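Local coordinates for protein acyl-CoA thioester hydrolase HI0827 (Haemophilus influenzae Rd KW20, PDB 3BJK) that probably hydrolyses the thioester bond of a broad range of acyl-coenzyme A substrates, working as a hexamer built as a trimer of hotdog-fold dimers, at residues C[42-54]-C[84-98]. The protein carries 1 engineered substitution. Residues are numbered along the deposited sequence; the frame is centred on the assembly and turned at random.
Engineered in segment 42-54: Ala43 (natural residue Asp). With EDO (1,2-ethanediol), chain S; EDO (1,2-ethanediol), chain T.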
ATOM      1  N   MET C  42     -13.007  11.237   0.445  1.00 31.91           N
ATOM      2  CA  MET C  42     -13.735  12.484   0.801  1.00 32.49           C
ATOM      3  C   MET C  42     -12.794  13.542   1.304  1.00 32.33           C
ATOM      4  O   MET C  42     -12.898  14.668   0.877  1.00 32.55           O
ATOM      5  CB  MET C  42     -14.826  12.224   1.826  1.00 31.73           C
ATOM      6  CG  MET C  42     -15.972  11.301   1.300  1.00 33.40           C
ATOM      7  SD  MET C  42     -17.429  11.261   2.359  1.00 36.94           S
ATOM      8  CE  MET C  42     -16.827  10.273   3.689  1.00 39.70           C
ATOM      9  N   ALA C  43     -11.845  13.146   2.168  1.00 33.14           N
ATOM     10  CA  ALA C  43     -10.841  14.056   2.710  1.00 33.33           C
ATOM     11  C   ALA C  43      -9.942  14.700   1.647  1.00 34.22           C
ATOM     12  O   ALA C  43      -9.665  15.959   1.678  1.00 33.12           O
ATOM     13  CB  ALA C  43      -9.984  13.319   3.692  1.00 33.39           C
ATOM     14  N   MET C  44      -9.443  13.853   0.748  1.00 32.45           N
ATOM     15  CA  MET C  44      -8.591  14.290  -0.322  1.00 34.12           C
ATOM     16  C   MET C  44      -9.332  15.199  -1.291  1.00 31.83           C
ATOM     17  O   MET C  44      -8.825  16.291  -1.651  1.00 29.79           O
ATOM     18  CB  MET C  44      -8.032  13.064  -1.028  1.00 34.48           C
ATOM     19  CG  MET C  44      -7.336  13.289  -2.316  1.00 36.84           C
ATOM     20  SD  MET C  44      -6.403  11.821  -2.834  1.00 43.57           S
ATOM     21  CE  MET C  44      -5.817  11.140  -1.349  1.00 39.38           C
ATOM     22  N   GLY C  45     -10.536  14.761  -1.686  1.00 29.64           N
ATOM     23  CA  GLY C  45     -11.370  15.531  -2.576  1.00 30.56           C
ATOM     24  C   GLY C  45     -11.756  16.875  -2.014  1.00 30.03           C
ATOM     25  O   GLY C  45     -11.539  17.918  -2.612  1.00 31.00           O
ATOM     26  N   GLY C  46     -12.326  16.846  -0.817  1.00 31.67           N
ATOM     27  CA  GLY C  46     -12.683  18.083  -0.104  1.00 30.07           C
ATOM     28  C   GLY C  46     -11.550  19.076   0.014  1.00 30.37           C
ATOM     29  O   GLY C  46     -11.733  20.271  -0.244  1.00 28.34           O
ATOM     30  N   ALA C  47     -10.364  18.558   0.325  1.00 31.07           N
ATOM     31  CA  ALA C  47      -9.141  19.380   0.462  1.00 30.76           C
ATOM     32  C   ALA C  47      -8.700  20.049  -0.809  1.00 29.40           C
ATOM     33  O   ALA C  47      -8.185  21.210  -0.754  1.00 28.53           O
ATOM     34  CB  ALA C  47      -8.014  18.539   0.989  1.00 31.48           C
ATOM     35  N   ILE C  48      -8.874  19.379  -1.936  1.00 28.80           N
ATOM     36  CA  ILE C  48      -8.542  19.963  -3.256  1.00 28.73           C
ATOM     37  C   ILE C  48      -9.340  21.271  -3.439  1.00 28.41           C
ATOM     38  O   ILE C  48      -8.793  22.286  -3.794  1.00 28.72           O
ATOM     39  CB  ILE C  48      -8.818  18.983  -4.443  1.00 28.69           C
ATOM     40  CG1 ILE C  48      -7.789  17.828  -4.468  1.00 28.55           C
ATOM     41  CG2 ILE C  48      -8.743  19.712  -5.779  1.00 29.55           C
ATOM     42  CD1 ILE C  48      -8.077  16.693  -5.511  1.00 30.01           C
ATOM     43  N   LEU C  49     -10.645  21.190  -3.214  1.00 28.85           N
ATOM     44  CA  LEU C  49     -11.544  22.324  -3.364  1.00 29.34           C
ATOM     45  C   LEU C  49     -11.195  23.455  -2.338  1.00 28.86           C
ATOM     46  O   LEU C  49     -11.117  24.635  -2.690  1.00 28.29           O
ATOM     47  CB  LEU C  49     -12.977  21.877  -3.211  1.00 30.08           C
ATOM     48  CG  LEU C  49     -14.077  22.716  -3.942  1.00 32.11           C
ATOM     49  CD1 LEU C  49     -15.315  22.784  -3.136  1.00 32.16           C
ATOM     50  CD2 LEU C  49     -13.680  24.097  -4.473  1.00 31.86           C
ATOM     51  N   ALA C  50     -10.921  23.065  -1.097  1.00 28.45           N
ATOM     52  CA  ALA C  50     -10.407  24.028  -0.117  1.00 28.76           C
ATOM     53  C   ALA C  50      -9.108  24.676  -0.568  1.00 28.69           C
ATOM     54  O   ALA C  50      -8.982  25.886  -0.451  1.00 27.50           O
ATOM     55  CB  ALA C  50     -10.223  23.404   1.236  1.00 28.37           C
ATOM     56  N   LYS C  51      -8.132  23.916  -1.062  1.00 27.80           N
ATOM     57  CA  LYS C  51      -6.902  24.549  -1.486  1.00 28.79           C
ATOM     58  C   LYS C  51      -7.142  25.499  -2.660  1.00 27.73           C
ATOM     59  O   LYS C  51      -6.469  26.497  -2.781  1.00 26.39           O
ATOM     60  CB  LYS C  51      -5.854  23.499  -1.889  1.00 29.76           C
ATOM     61  CG  LYS C  51      -5.411  22.655  -0.741  1.00 29.54           C
ATOM     62  CD  LYS C  51      -4.639  21.519  -1.205  1.00 35.04           C
ATOM     63  CE  LYS C  51      -4.492  20.436  -0.184  1.00 37.52           C
ATOM     64  NZ  LYS C  51      -4.228  19.201  -0.946  1.00 38.22           N
ATOM     65  N   GLU C  52      -8.072  25.124  -3.552  1.00 27.55           N
ATOM     66  CA  GLU C  52      -8.398  25.954  -4.697  1.00 27.80           C
ATOM     67  C   GLU C  52      -8.897  27.358  -4.211  1.00 27.88           C
ATOM     68  O   GLU C  52      -8.413  28.395  -4.635  1.00 28.23           O
ATOM     69  CB  GLU C  52      -9.410  25.255  -5.609  1.00 26.90           C
ATOM     70  CG  GLU C  52      -8.790  24.222  -6.563  1.00 28.37           C
ATOM     71  CD  GLU C  52      -9.832  23.323  -7.241  1.00 28.89           C
ATOM     72  OE1 GLU C  52     -10.975  23.162  -6.720  1.00 31.73           O
ATOM     73  OE2 GLU C  52      -9.485  22.762  -8.294  1.00 30.07           O
ATOM     74  N   ILE C  53      -9.822  27.334  -3.273  1.00 28.38           N
ATOM     75  CA  ILE C  53     -10.452  28.512  -2.697  1.00 27.70           C
ATOM     76  C   ILE C  53      -9.454  29.314  -1.853  1.00 28.42           C
ATOM     77  O   ILE C  53      -9.418  30.535  -1.931  1.00 27.54           O
ATOM     78  CB  ILE C  53     -11.703  28.077  -1.844  1.00 27.93           C
ATOM     79  CG1 ILE C  53     -12.785  27.526  -2.782  1.00 27.06           C
ATOM     80  CG2 ILE C  53     -12.256  29.230  -0.917  1.00 28.49           C
ATOM     81  CD1 ILE C  53     -13.933  26.969  -2.049  1.00 29.03           C
ATOM     82  N   ALA C  54      -8.663  28.604  -1.061  1.00 29.58           N
ATOM     83  CA  ALA C  54      -7.698  29.213  -0.142  1.00 29.83           C
ATOM     84  C   ALA C  54      -6.454  29.731  -0.838  1.00 30.18           C
ATOM     85  O   ALA C  54      -5.689  30.491  -0.228  1.00 30.11           O
ATOM     86  CB  ALA C  54      -7.292  28.180   0.947  1.00 30.37           C
ATOM     87  N   CYS C  84     -19.102  24.067  -1.451  1.00 30.83           N
ATOM     88  CA  CYS C  84     -18.651  24.931  -0.382  1.00 30.72           C
ATOM     89  C   CYS C  84     -19.885  25.635   0.212  1.00 30.14           C
ATOM     90  O   CYS C  84     -20.649  26.261  -0.513  1.00 31.40           O
ATOM     91  CB  CYS C  84     -17.591  25.907  -0.879  1.00 30.30           C
ATOM     92  SG  CYS C  84     -17.150  27.135   0.337  1.00 32.52           S
ATOM     93  N   LEU C  85     -20.041  25.504   1.532  1.00 30.28           N
ATOM     94  CA  LEU C  85     -21.160  26.002   2.314  1.00 29.50           C
ATOM     95  C   LEU C  85     -20.897  27.371   2.955  1.00 29.47           C
ATOM     96  O   LEU C  85     -21.823  28.160   3.177  1.00 29.13           O
ATOM     97  CB  LEU C  85     -21.492  24.985   3.422  1.00 30.34           C
ATOM     98  CG  LEU C  85     -21.992  23.575   3.014  1.00 30.77           C
ATOM     99  CD1 LEU C  85     -22.450  22.734   4.224  1.00 30.23           C
ATOM    100  CD2 LEU C  85     -23.134  23.716   2.017  1.00 30.62           C
ATOM    101  N   LYS C  86     -19.631  27.648   3.241  1.00 28.84           N
ATOM    102  CA  LYS C  86     -19.226  28.773   4.058  1.00 29.93           C
ATOM    103  C   LYS C  86     -17.722  28.981   4.006  1.00 29.21           C
ATOM    104  O   LYS C  86     -16.946  28.030   4.024  1.00 30.28           O
ATOM    105  CB  LYS C  86     -19.672  28.553   5.511  1.00 29.70           C
ATOM    106  CG  LYS C  86     -19.626  29.766   6.348  1.00 31.45           C
ATOM    107  CD  LYS C  86     -19.920  29.459   7.789  1.00 34.30           C
ATOM    108  CE  LYS C  86     -19.496  30.618   8.641  1.00 35.73           C
ATOM    109  NZ  LYS C  86     -20.375  31.791   8.421  1.00 40.99           N
ATOM    110  N   VAL C  87     -17.316  30.237   3.921  1.00 29.37           N
ATOM    111  CA  VAL C  87     -15.904  30.598   3.895  1.00 29.47           C
ATOM    112  C   VAL C  87     -15.688  31.660   4.978  1.00 30.04           C
ATOM    113  O   VAL C  87     -16.354  32.663   4.970  1.00 28.97           O
ATOM    114  CB  VAL C  87     -15.475  31.206   2.532  1.00 29.88           C
ATOM    115  CG1 VAL C  87     -13.949  31.520   2.534  1.00 29.96           C
ATOM    116  CG2 VAL C  87     -15.851  30.281   1.384  1.00 30.72           C
ATOM    117  N   GLY C  88     -14.753  31.430   5.891  1.00 30.46           N
ATOM    118  CA  GLY C  88     -14.471  32.377   6.951  1.00 30.47           C
ATOM    119  C   GLY C  88     -13.285  33.209   6.547  1.00 31.11           C
ATOM    120  O   GLY C  88     -12.890  33.257   5.381  1.00 30.73           O
ATOM    121  N   ARG C  89     -12.698  33.875   7.522  1.00 30.78           N
ATOM    122  CA  ARG C  89     -11.409  34.517   7.302  1.00 31.15           C
ATOM    123  C   ARG C  89     -10.322  33.496   6.876  1.00 30.92           C
ATOM    124  O   ARG C  89      -9.487  33.752   5.999  1.00 29.85           O
ATOM    125  CB  ARG C  89     -11.063  35.213   8.609  1.00 32.19           C
ATOM    126  CG  ARG C  89      -9.848  36.078   8.641  1.00 34.01           C
ATOM    127  CD  ARG C  89      -9.820  36.679  10.050  1.00 37.41           C
ATOM    128  NE  ARG C  89      -8.536  37.261  10.436  1.00 40.62           N
ATOM    129  CZ  ARG C  89      -8.193  37.544  11.702  1.00 41.04           C
ATOM    130  NH1 ARG C  89      -9.039  37.297  12.731  1.00 39.33           N
ATOM    131  NH2 ARG C  89      -6.998  38.095  11.942  1.00 40.69           N
ATOM    132  N   SER C  90     -10.352  32.326   7.498  1.00 30.13           N
ATOM    133  CA  SER C  90      -9.389  31.278   7.233  1.00 31.16           C
ATOM    134  C   SER C  90     -10.061  29.917   7.001  1.00 30.04           C
ATOM    135  O   SER C  90      -9.476  29.013   6.385  1.00 30.18           O
ATOM    136  CB  SER C  90      -8.395  31.197   8.402  1.00 31.79           C
ATOM    137  OG  SER C  90      -9.061  30.900   9.645  1.00 36.15           O
ATOM    138  N   SER C  91     -11.302  29.761   7.459  1.00 30.03           N
ATOM    139  CA  SER C  91     -11.960  28.417   7.377  1.00 29.22           C
ATOM    140  C   SER C  91     -12.800  28.239   6.086  1.00 28.82           C
ATOM    141  O   SER C  91     -13.310  29.210   5.492  1.00 29.32           O
ATOM    142  CB  SER C  91     -12.847  28.177   8.589  1.00 28.62           C
ATOM    143  OG  SER C  91     -13.861  29.151   8.622  1.00 32.95           O
ATOM    144  N   ILE C  92     -12.939  26.995   5.652  1.00 30.53           N
ATOM    145  CA  ILE C  92     -13.733  26.658   4.506  1.00 30.05           C
ATOM    146  C   ILE C  92     -14.537  25.411   4.860  1.00 29.70           C
ATOM    147  O   ILE C  92     -13.963  24.387   5.213  1.00 29.67           O
ATOM    148  CB  ILE C  92     -12.822  26.320   3.310  1.00 31.29           C
ATOM    149  CG1 ILE C  92     -11.926  27.506   3.013  1.00 30.79           C
ATOM    150  CG2 ILE C  92     -13.627  25.997   2.083  1.00 31.76           C
ATOM    151  CD1 ILE C  92     -10.699  27.162   2.371  1.00 33.15           C
ATOM    152  N   LYS C  93     -15.851  25.489   4.727  1.00 28.38           N
ATOM    153  CA  LYS C  93     -16.739  24.368   5.103  1.00 28.42           C
ATOM    154  C   LYS C  93     -17.260  23.784   3.775  1.00 27.62           C
ATOM    155  O   LYS C  93     -17.744  24.536   2.925  1.00 27.00           O
ATOM    156  CB  LYS C  93     -17.842  24.940   5.999  1.00 28.49           C
ATOM    157  CG  LYS C  93     -18.910  23.984   6.541  1.00 29.38           C
ATOM    158  CD  LYS C  93     -19.870  24.735   7.466  1.00 28.40           C
ATOM    159  CE  LYS C  93     -20.871  23.779   8.087  1.00 30.77           C
ATOM    160  NZ  LYS C  93     -21.980  24.446   8.808  1.00 30.70           N
ATOM    161  N   ILE C  94     -17.126  22.470   3.579  1.00 28.82           N
ATOM    162  CA  ILE C  94     -17.428  21.861   2.308  1.00 28.94           C
ATOM    163  C   ILE C  94     -18.286  20.627   2.596  1.00 30.23           C
ATOM    164  O   ILE C  94     -17.905  19.802   3.414  1.00 30.07           O
ATOM    165  CB  ILE C  94     -16.164  21.469   1.488  1.00 30.09           C
ATOM    166  CG1 ILE C  94     -15.435  22.719   1.022  1.00 30.42           C
ATOM    167  CG2 ILE C  94     -16.578  20.587   0.280  1.00 30.38           C
ATOM    168  CD1 ILE C  94     -14.132  22.542   0.530  1.00 30.08           C
ATOM    169  N   LYS C  95     -19.447  20.533   1.958  1.00 30.71           N
ATOM    170  CA  LYS C  95     -20.198  19.253   1.934  1.00 31.61           C
ATOM    171  C   LYS C  95     -19.710  18.365   0.772  1.00 31.97           C
ATOM    172  O   LYS C  95     -19.662  18.805  -0.398  1.00 32.02           O
ATOM    173  CB  LYS C  95     -21.684  19.507   1.836  1.00 32.63           C
ATOM    174  CG  LYS C  95     -22.565  18.221   2.061  1.00 35.62           C
ATOM    175  CD  LYS C  95     -23.985  18.540   1.756  1.00 40.66           C
ATOM    176  CE  LYS C  95     -24.933  17.378   2.114  1.00 43.24           C
ATOM    177  NZ  LYS C  95     -24.224  16.129   2.243  1.00 46.44           N
ATOM    178  N   VAL C  96     -19.335  17.126   1.091  1.00 31.92           N
ATOM    179  CA  VAL C  96     -18.891  16.132   0.102  1.00 32.39           C
ATOM    180  C   VAL C  96     -19.930  15.019  -0.002  1.00 32.03           C
ATOM    181  O   VAL C  96     -20.424  14.547   1.033  1.00 32.16           O
ATOM    182  CB  VAL C  96     -17.515  15.552   0.524  1.00 33.11           C
ATOM    183  CG1 VAL C  96     -17.028  14.452  -0.433  1.00 33.58           C
ATOM    184  CG2 VAL C  96     -16.492  16.668   0.630  1.00 33.21           C
ATOM    185  N   GLU C  97     -20.363  14.700  -1.227  1.00 32.34           N
ATOM    186  CA  GLU C  97     -21.146  13.507  -1.508  1.00 32.65           C
ATOM    187  C   GLU C  97     -20.326  12.558  -2.380  1.00 32.56           C
ATOM    188  O   GLU C  97     -19.646  12.989  -3.359  1.00 32.14           O
ATOM    189  CB  GLU C  97     -22.380  13.818  -2.276  1.00 32.88           C
ATOM    190  CG  GLU C  97     -23.334  14.813  -1.621  1.00 34.50           C
ATOM    191  CD  GLU C  97     -24.657  14.932  -2.378  1.00 38.85           C
ATOM    192  OE1 GLU C  97     -24.696  14.727  -3.626  1.00 37.56           O
ATOM    193  OE2 GLU C  97     -25.679  15.250  -1.722  1.00 42.23           O
ATOM    194  N   VAL C  98     -20.355  11.290  -1.974  1.00 32.72           N
ATOM    195  CA  VAL C  98     -19.794  10.157  -2.735  1.00 32.29           C
ATOM    196  C   VAL C  98     -20.846   9.412  -3.478  1.00 31.74           C
ATOM    197  O   VAL C  98     -21.859   9.005  -2.913  1.00 29.35           O
ATOM    198  CB  VAL C  98     -18.997   9.184  -1.865  1.00 32.98           C
ATOM    199  CG1 VAL C  98     -18.298   8.178  -2.747  1.00 32.32           C
ATOM    200  CG2 VAL C  98     -17.976   9.925  -1.017  1.00 33.07           C
TER
HETATM  201  C1  EDO S 155     -12.878  21.391  -9.577  1.00 37.13           C
HETATM  202  O1  EDO S 155     -12.077  22.597  -9.573  1.00 36.57           O
HETATM  203  C2  EDO S 155     -13.322  21.014  -8.159  1.00 37.70           C
HETATM  204  O2  EDO S 155     -12.254  20.656  -7.281  1.00 35.47           O
HETATM  205  C1  EDO T 156     -18.521  24.800  -5.415  1.00 41.38           C
HETATM  206  O1  EDO T 156     -19.174  25.017  -4.155  1.00 33.57           O
HETATM  207  C2  EDO T 156     -17.190  25.566  -5.467  1.00 42.74           C
HETATM  208  O2  EDO T 156     -17.261  26.912  -6.001  1.00 43.77           O
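Met42 reaches from helix 42-54 down to the sheet and lays its CG against two valines of strand 91-98, 3.7 Å from Val96 CG1 and 3.4 Å from Val98 CG2, the latter tight for two carbons. With CG anti to the carbonyl carbon (chi1 -65°) the chain heads for the strand, then bends at chi3, and SD also lies against Val98 CG2. A flexible, unbranched methionine suits this place, because its chain can bend to lie against two stiff, β-branched residues at once.

Ile92 and Ile94 each meet the helix with CD1, Ile92 near its C-terminal end and Ile94 about one turn earlier. That of Ile92 lies 3.8 Å from Ala54 CB and also meets Ala50, whose small methyl lets the strand come near. Ile94 CD1 presses on the helix backbone, 3.4 Å from Gly46 O, and on Leu49 CD1 beside it; Gly46, lacking a side chain, lets Val96 CG2 approach its CA to 4.1 Å. The side chains of Ile53 and Ile92 run alongside each other, pointing opposite ways, and Ile53 sets CD1 4.0 Å from Cys84 CB, carrying the apolar seam to strand 84-87.

This is the hotdog fold's central helix lying on its antiparallel sheet, the 42-54 portion running at 139° to strand 91-98. Strand 111-123 extends the floor through Thr115, Phe119 and Phe121, Leu17 of strand 15-21 meets Leu49, and helix 139-148 packs on Ile53 and Cys84.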